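Catalase (Bacillus pumilus, PDB 4QOL) breaks hydrogen peroxide down to water and oxygen at a heme centre and also shows peroxidase-like reactivity toward phenolic substrates. Local coordinates at residues Tyr271-Thr284 against Gln414-Gly426. Numbering follows the deposited sequence.
Sequences YDELDYDPCDPTKT and QKIEKPNDFKQAG
Lys418 lays its ammonium over the ring of Tyr271, NZ 3.8 Å from the ring centroid and 13° off the normal, a cation-pi contact. The same NZ donates to Leu274 O at 2.9 Å and to Tyr276 O at 3.1 Å, each met from above its carbonyl plane, and water 1 ties it to Asp272 O. A bend at chi3 (-82°) turns the tip of Lys418 in between the Leu274 and Tyr276 carbonyls and the Tyr271 ring. Lys283 reaches the other way across the contact: NZ bonds Pro419 O almost head-on at 2.8 Å and Asn420 O from above, and forms a salt bridge with Asp280 OD2. Replacing Lys283 with methionine would probably leave these two carbonyls without their donor and Asp280 with less compensating charge. Here the loop between strands 258-267 and 293-302 of the catalase beta-barrel meets the linker and first turn of helix 423-431, which opens the C-terminal helical domain. Gln424 docks its amide on the backbone of Thr284, OE1 taking Thr284 N at 2.8 Å in the carbonyl plane while NE2 gives to Thr284 O at 2.9 Å; NE2 also sits over one face of the Tyr276 ring, offset toward its rim. At the solvent side, Lys423 NZ bridges to the syn lone pair of Asp275 OD2 at 2.7 Å. Asp280 OD1 accepts Thr282 N, an Asx turn, and Thr282 OG1 from the same face of the carboxylate; OD2 also pairs with Arg138, which reaches Asp421 too. Water 3 links Asp277 N, Asp280 OD2 and Lys418 O. Arg29 of the second subunit makes another cation-pi contact with Tyr271.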
loop_
_atom_site.group_PDB
_atom_site.type_symbol
_atom_site.label_atom_id
_atom_site.label_comp_id
_atom_site.label_asym_id
_atom_site.label_seq_id
_atom_site.Cartn_x
_atom_site.Cartn_y
_atom_site.Cartn_z
ATOM N N TYR A 271 1.953 32.195 33.689
ATOM C CA TYR A 271 0.609 31.697 33.327
ATOM C C TYR A 271 -0.420 32.405 34.139
ATOM O O TYR A 271 -1.454 32.898 33.638
ATOM C CB TYR A 271 0.449 30.179 33.600
ATOM C CG TYR A 271 -1.026 29.716 33.449
ATOM C CD1 TYR A 271 -1.542 29.332 32.210
ATOM C CD2 TYR A 271 -1.904 29.711 34.533
ATOM C CE1 TYR A 271 -2.865 28.938 32.062
ATOM C CE2 TYR A 271 -3.242 29.358 34.395
ATOM C CZ TYR A 271 -3.722 28.942 33.162
ATOM O OH TYR A 271 -5.056 28.548 32.986
ATOM N N ASP A 272 -0.175 32.418 35.449
ATOM C CA ASP A 272 -1.289 32.552 36.382
ATOM C C ASP A 272 -1.797 33.940 36.492
ATOM O O ASP A 272 -2.910 34.132 36.976
ATOM C CB ASP A 272 -0.847 32.139 37.804
ATOM C CG ASP A 272 -0.369 30.729 37.857
ATOM O OD1 ASP A 272 -1.213 29.819 37.782
ATOM O OD2 ASP A 272 0.853 30.563 37.910
ATOM N N GLU A 273 -0.965 34.885 36.070
ATOM C CA GLU A 273 -1.281 36.279 36.101
ATOM C C GLU A 273 -1.750 36.897 34.768
ATOM O O GLU A 273 -2.203 38.041 34.760
ATOM C CB GLU A 273 -0.106 36.995 36.798
ATOM C CG GLU A 273 -0.280 36.967 38.332
ATOM C CD GLU A 273 0.812 37.719 39.054
ATOM O OE1 GLU A 273 1.439 38.601 38.404
ATOM O OE2 GLU A 273 1.056 37.440 40.276
ATOM N N LEU A 274 -1.689 36.157 33.645
ATOM C CA LEU A 274 -2.137 36.633 32.336
ATOM C C LEU A 274 -3.633 36.435 32.260
ATOM O O LEU A 274 -4.143 35.553 32.945
ATOM C CB LEU A 274 -1.471 35.841 31.216
ATOM C CG LEU A 274 0.018 36.038 30.953
ATOM C CD1 LEU A 274 0.512 34.913 30.041
ATOM C CD2 LEU A 274 0.254 37.370 30.278
ATOM N N ASP A 275 -4.330 37.183 31.363
ATOM C CA ASP A 275 -5.771 36.982 31.135
ATOM C C ASP A 275 -6.088 36.076 29.895
ATOM O O ASP A 275 -7.247 35.994 29.443
ATOM C CB ASP A 275 -6.522 38.351 30.972
ATOM C CG ASP A 275 -6.183 39.081 29.724
ATOM O OD1 ASP A 275 -5.390 38.577 28.904
ATOM O OD2 ASP A 275 -6.733 40.195 29.493
ATOM N N TYR A 276 -5.059 35.329 29.465
ATOM C CA TYR A 276 -5.240 34.262 28.490
ATOM C C TYR A 276 -4.313 33.160 28.935
ATOM O O TYR A 276 -3.447 33.333 29.832
ATOM C CB TYR A 276 -4.940 34.797 27.086
ATOM C CG TYR A 276 -3.519 35.299 26.902
ATOM C CD1 TYR A 276 -3.175 36.617 27.154
ATOM C CD2 TYR A 276 -2.526 34.454 26.467
ATOM C CE1 TYR A 276 -1.889 37.102 26.948
ATOM C CE2 TYR A 276 -1.220 34.928 26.270
ATOM C CZ TYR A 276 -0.876 36.230 26.576
ATOM O OH TYR A 276 0.419 36.666 26.359
ATOM N N ASP A 277 -4.510 31.996 28.343
ATOM C CA ASP A 277 -3.593 30.836 28.501
ATOM C C ASP A 277 -2.416 30.986 27.521
ATOM O O ASP A 277 -2.613 31.066 26.314
ATOM C CB ASP A 277 -4.357 29.534 28.240
ATOM C CG ASP A 277 -3.537 28.297 28.439
ATOM O OD1 ASP A 277 -2.288 28.317 28.313
ATOM O OD2 ASP A 277 -4.159 27.294 28.729
ATOM N N PRO A 278 -1.155 31.078 28.042
ATOM C CA PRO A 278 -0.024 31.303 27.160
ATOM C C PRO A 278 0.204 30.125 26.175
ATOM O O PRO A 278 0.938 30.316 25.201
ATOM C CB PRO A 278 1.148 31.509 28.114
ATOM C CG PRO A 278 0.701 30.892 29.357
ATOM C CD PRO A 278 -0.760 31.191 29.433
ATOM N N CYS A 279 -0.406 28.973 26.450
ATOM C CA CYS A 279 -0.322 27.787 25.590
ATOM C C CYS A 279 -1.608 27.582 24.767
ATOM O O CYS A 279 -1.841 26.495 24.198
ATOM C CB CYS A 279 -0.016 26.537 26.387
ATOM S SG CYS A 279 1.649 26.572 27.142
ATOM N N ASP A 280 -2.416 28.636 24.646
ATOM C CA ASP A 280 -3.495 28.697 23.687
ATOM C C ASP A 280 -2.988 29.232 22.326
ATOM O O ASP A 280 -2.613 30.385 22.237
ATOM C CB ASP A 280 -4.583 29.686 24.237
ATOM C CG ASP A 280 -5.810 29.835 23.330
ATOM O OD1 ASP A 280 -5.841 29.260 22.218
ATOM O OD2 ASP A 280 -6.750 30.609 23.705
ATOM N N PRO A 281 -2.968 28.385 21.263
ATOM C CA PRO A 281 -2.357 28.811 19.992
ATOM C C PRO A 281 -3.245 29.769 19.159
ATOM O O PRO A 281 -2.817 30.165 18.107
ATOM C CB PRO A 281 -2.143 27.492 19.272
ATOM C CG PRO A 281 -3.314 26.669 19.702
ATOM C CD PRO A 281 -3.558 27.053 21.171
ATOM N N THR A 282 -4.384 30.184 19.688
ATOM C CA THR A 282 -5.130 31.299 19.164
ATOM C C THR A 282 -4.648 32.643 19.743
ATOM O O THR A 282 -5.177 33.683 19.388
ATOM C CB THR A 282 -6.646 31.218 19.394
ATOM O OG1 THR A 282 -6.926 31.377 20.795
ATOM C CG2 THR A 282 -7.204 29.951 18.834
ATOM N N LYS A 283 -3.597 32.617 20.596
ATOM C CA LYS A 283 -3.041 33.797 21.239
ATOM C C LYS A 283 -1.611 34.042 20.786
ATOM O O LYS A 283 -0.817 33.093 20.658
ATOM C CB LYS A 283 -3.016 33.617 22.777
ATOM C CG LYS A 283 -4.356 33.311 23.387
ATOM C CD LYS A 283 -5.263 34.537 23.338
ATOM C CE LYS A 283 -6.639 34.311 23.928
ATOM N NZ LYS A 283 -7.479 33.462 23.036
ATOM N N THR A 284 -1.230 35.308 20.705
ATOM C CA THR A 284 0.175 35.757 20.683
ATOM C C THR A 284 0.568 36.315 22.049
ATOM O O THR A 284 -0.282 36.524 22.939
ATOM C CB THR A 284 0.421 36.844 19.659
ATOM O OG1 THR A 284 -0.463 37.953 19.887
ATOM C CG2 THR A 284 0.189 36.299 18.256
ATOM N N GLN A 414 -12.342 18.872 28.614
ATOM C CA GLN A 414 -12.822 20.157 29.046
ATOM C C GLN A 414 -11.990 21.276 28.428
ATOM O O GLN A 414 -10.755 21.226 28.438
ATOM C CB GLN A 414 -12.655 20.206 30.595
ATOM C CG GLN A 414 -13.190 21.417 31.335
ATOM C CD GLN A 414 -12.793 21.301 32.832
ATOM O OE1 GLN A 414 -12.607 20.195 33.354
ATOM N NE2 GLN A 414 -12.628 22.430 33.490
ATOM N N LYS A 415 -12.652 22.343 28.022
ATOM C CA LYS A 415 -11.967 23.501 27.443
ATOM C C LYS A 415 -11.055 24.166 28.425
ATOM O O LYS A 415 -11.291 24.129 29.627
ATOM C CB LYS A 415 -13.018 24.489 26.847
ATOM C CG LYS A 415 -12.420 25.582 25.967
ATOM C CD LYS A 415 -13.337 26.790 25.847
ATOM C CE LYS A 415 -14.579 26.475 25.061
ATOM N NZ LYS A 415 -15.339 27.744 24.858
ATOM N N ILE A 416 -9.930 24.696 27.936
ATOM C CA ILE A 416 -9.070 25.471 28.767
ATOM C C ILE A 416 -9.828 26.622 29.455
ATOM O O ILE A 416 -10.868 27.143 28.974
ATOM C CB ILE A 416 -7.897 26.129 27.992
ATOM C CG1 ILE A 416 -8.439 26.958 26.795
ATOM C CG2 ILE A 416 -6.899 25.075 27.531
ATOM C CD1 ILE A 416 -7.462 27.981 26.317
ATOM N N GLU A 417 -9.282 27.015 30.600
ATOM C CA GLU A 417 -9.731 28.247 31.247
ATOM C C GLU A 417 -9.223 29.451 30.504
ATOM O O GLU A 417 -8.308 29.352 29.693
ATOM C CB GLU A 417 -9.235 28.283 32.706
ATOM C CG GLU A 417 -9.829 27.131 33.517
ATOM C CD GLU A 417 -11.294 27.287 33.919
ATOM O OE1 GLU A 417 -11.715 26.460 34.770
ATOM O OE2 GLU A 417 -12.039 28.191 33.389
ATOM N N LYS A 418 -9.827 30.584 30.773
ATOM C CA LYS A 418 -9.483 31.853 30.114
ATOM C C LYS A 418 -9.385 31.758 28.574
ATOM O O LYS A 418 -8.420 32.257 28.009
ATOM C CB LYS A 418 -8.159 32.422 30.624
ATOM C CG LYS A 418 -7.955 32.456 32.141
ATOM C CD LYS A 418 -6.514 32.965 32.451
ATOM C CE LYS A 418 -5.336 31.989 32.383
ATOM N NZ LYS A 418 -4.059 32.652 32.841
ATOM N N PRO A 419 -10.434 31.289 27.919
ATOM C CA PRO A 419 -10.296 31.181 26.443
ATOM C C PRO A 419 -10.224 32.519 25.779
ATOM O O PRO A 419 -9.533 32.629 24.757
ATOM C CB PRO A 419 -11.576 30.465 26.012
ATOM C CG PRO A 419 -12.561 30.666 27.139
ATOM C CD PRO A 419 -11.688 30.679 28.391
ATOM N N ASN A 420 -10.968 33.519 26.297
ATOM C CA ASN A 420 -10.783 34.920 25.871
ATOM C C ASN A 420 -10.725 35.053 24.350
ATOM O O ASN A 420 -9.717 35.537 23.799
ATOM C CB ASN A 420 -9.474 35.501 26.496
ATOM C CG ASN A 420 -9.560 37.005 26.812
ATOM O OD1 ASN A 420 -8.747 37.583 27.602
ATOM N ND2 ASN A 420 -10.486 37.648 26.190
ATOM N N ASP A 421 -11.841 34.718 23.673
ATOM C CA ASP A 421 -11.825 34.464 22.205
ATOM C C ASP A 421 -11.758 35.717 21.370
ATOM O O ASP A 421 -11.415 35.615 20.206
ATOM C CB ASP A 421 -13.065 33.662 21.758
ATOM C CG ASP A 421 -13.052 32.224 22.247
ATOM O OD1 ASP A 421 -11.955 31.662 22.509
ATOM O OD2 ASP A 421 -14.151 31.641 22.329
ATOM N N PHE A 422 -12.048 36.891 21.961
ATOM C CA PHE A 422 -12.199 38.145 21.186
ATOM C C PHE A 422 -11.188 39.255 21.423
ATOM O O PHE A 422 -10.991 40.098 20.558
ATOM C CB PHE A 422 -13.622 38.681 21.299
ATOM C CG PHE A 422 -14.654 37.664 21.070
ATOM C CD1 PHE A 422 -14.912 37.219 19.784
ATOM C CD2 PHE A 422 -15.344 37.065 22.114
ATOM C CE1 PHE A 422 -15.872 36.280 19.537
ATOM C CE2 PHE A 422 -16.281 36.065 21.875
ATOM C CZ PHE A 422 -16.534 35.657 20.564
ATOM N N LYS A 423 -10.516 39.256 22.577
ATOM C CA LYS A 423 -9.693 40.363 22.922
ATOM C C LYS A 423 -8.541 40.634 21.975
ATOM O O LYS A 423 -8.365 41.747 21.521
ATOM C CB LYS A 423 -9.170 40.210 24.364
ATOM C CG LYS A 423 -8.298 41.378 24.760
ATOM C CD LYS A 423 -8.009 41.427 26.263
ATOM C CE LYS A 423 -6.757 42.248 26.510
ATOM N NZ LYS A 423 -6.459 42.372 27.969
ATOM N N GLN A 424 -7.718 39.617 21.707
ATOM C CA GLN A 424 -6.579 39.836 20.820
ATOM C C GLN A 424 -6.974 40.133 19.384
ATOM O O GLN A 424 -6.226 40.818 18.685
ATOM C CB GLN A 424 -5.642 38.612 20.882
ATOM C CG GLN A 424 -4.964 38.466 22.229
ATOM C CD GLN A 424 -3.745 37.587 22.168
ATOM O OE1 GLN A 424 -3.478 36.946 21.153
ATOM N NE2 GLN A 424 -2.911 37.612 23.246
ATOM N N ALA A 425 -8.115 39.617 18.915
ATOM C CA ALA A 425 -8.628 39.955 17.577
ATOM C C ALA A 425 -8.895 41.462 17.513
ATOM O O ALA A 425 -8.602 42.078 16.501
ATOM C CB ALA A 425 -9.878 39.195 17.266
ATOM N N GLY A 426 -9.452 42.002 18.568
ATOM C CA GLY A 426 -9.709 43.455 18.622
ATOM C C GLY A 426 -8.383 44.213 18.634
ATOM O O GLY A 426 -8.267 45.276 18.005
HETATM O O HOH W 1 -4.905 33.092 35.214
HETATM O O HOH W 2 -3.954 40.327 27.350
HETATM O O HOH W 3 -6.393 31.830 26.261
HETATM O O HOH W 4 -9.598 32.272 21.203
#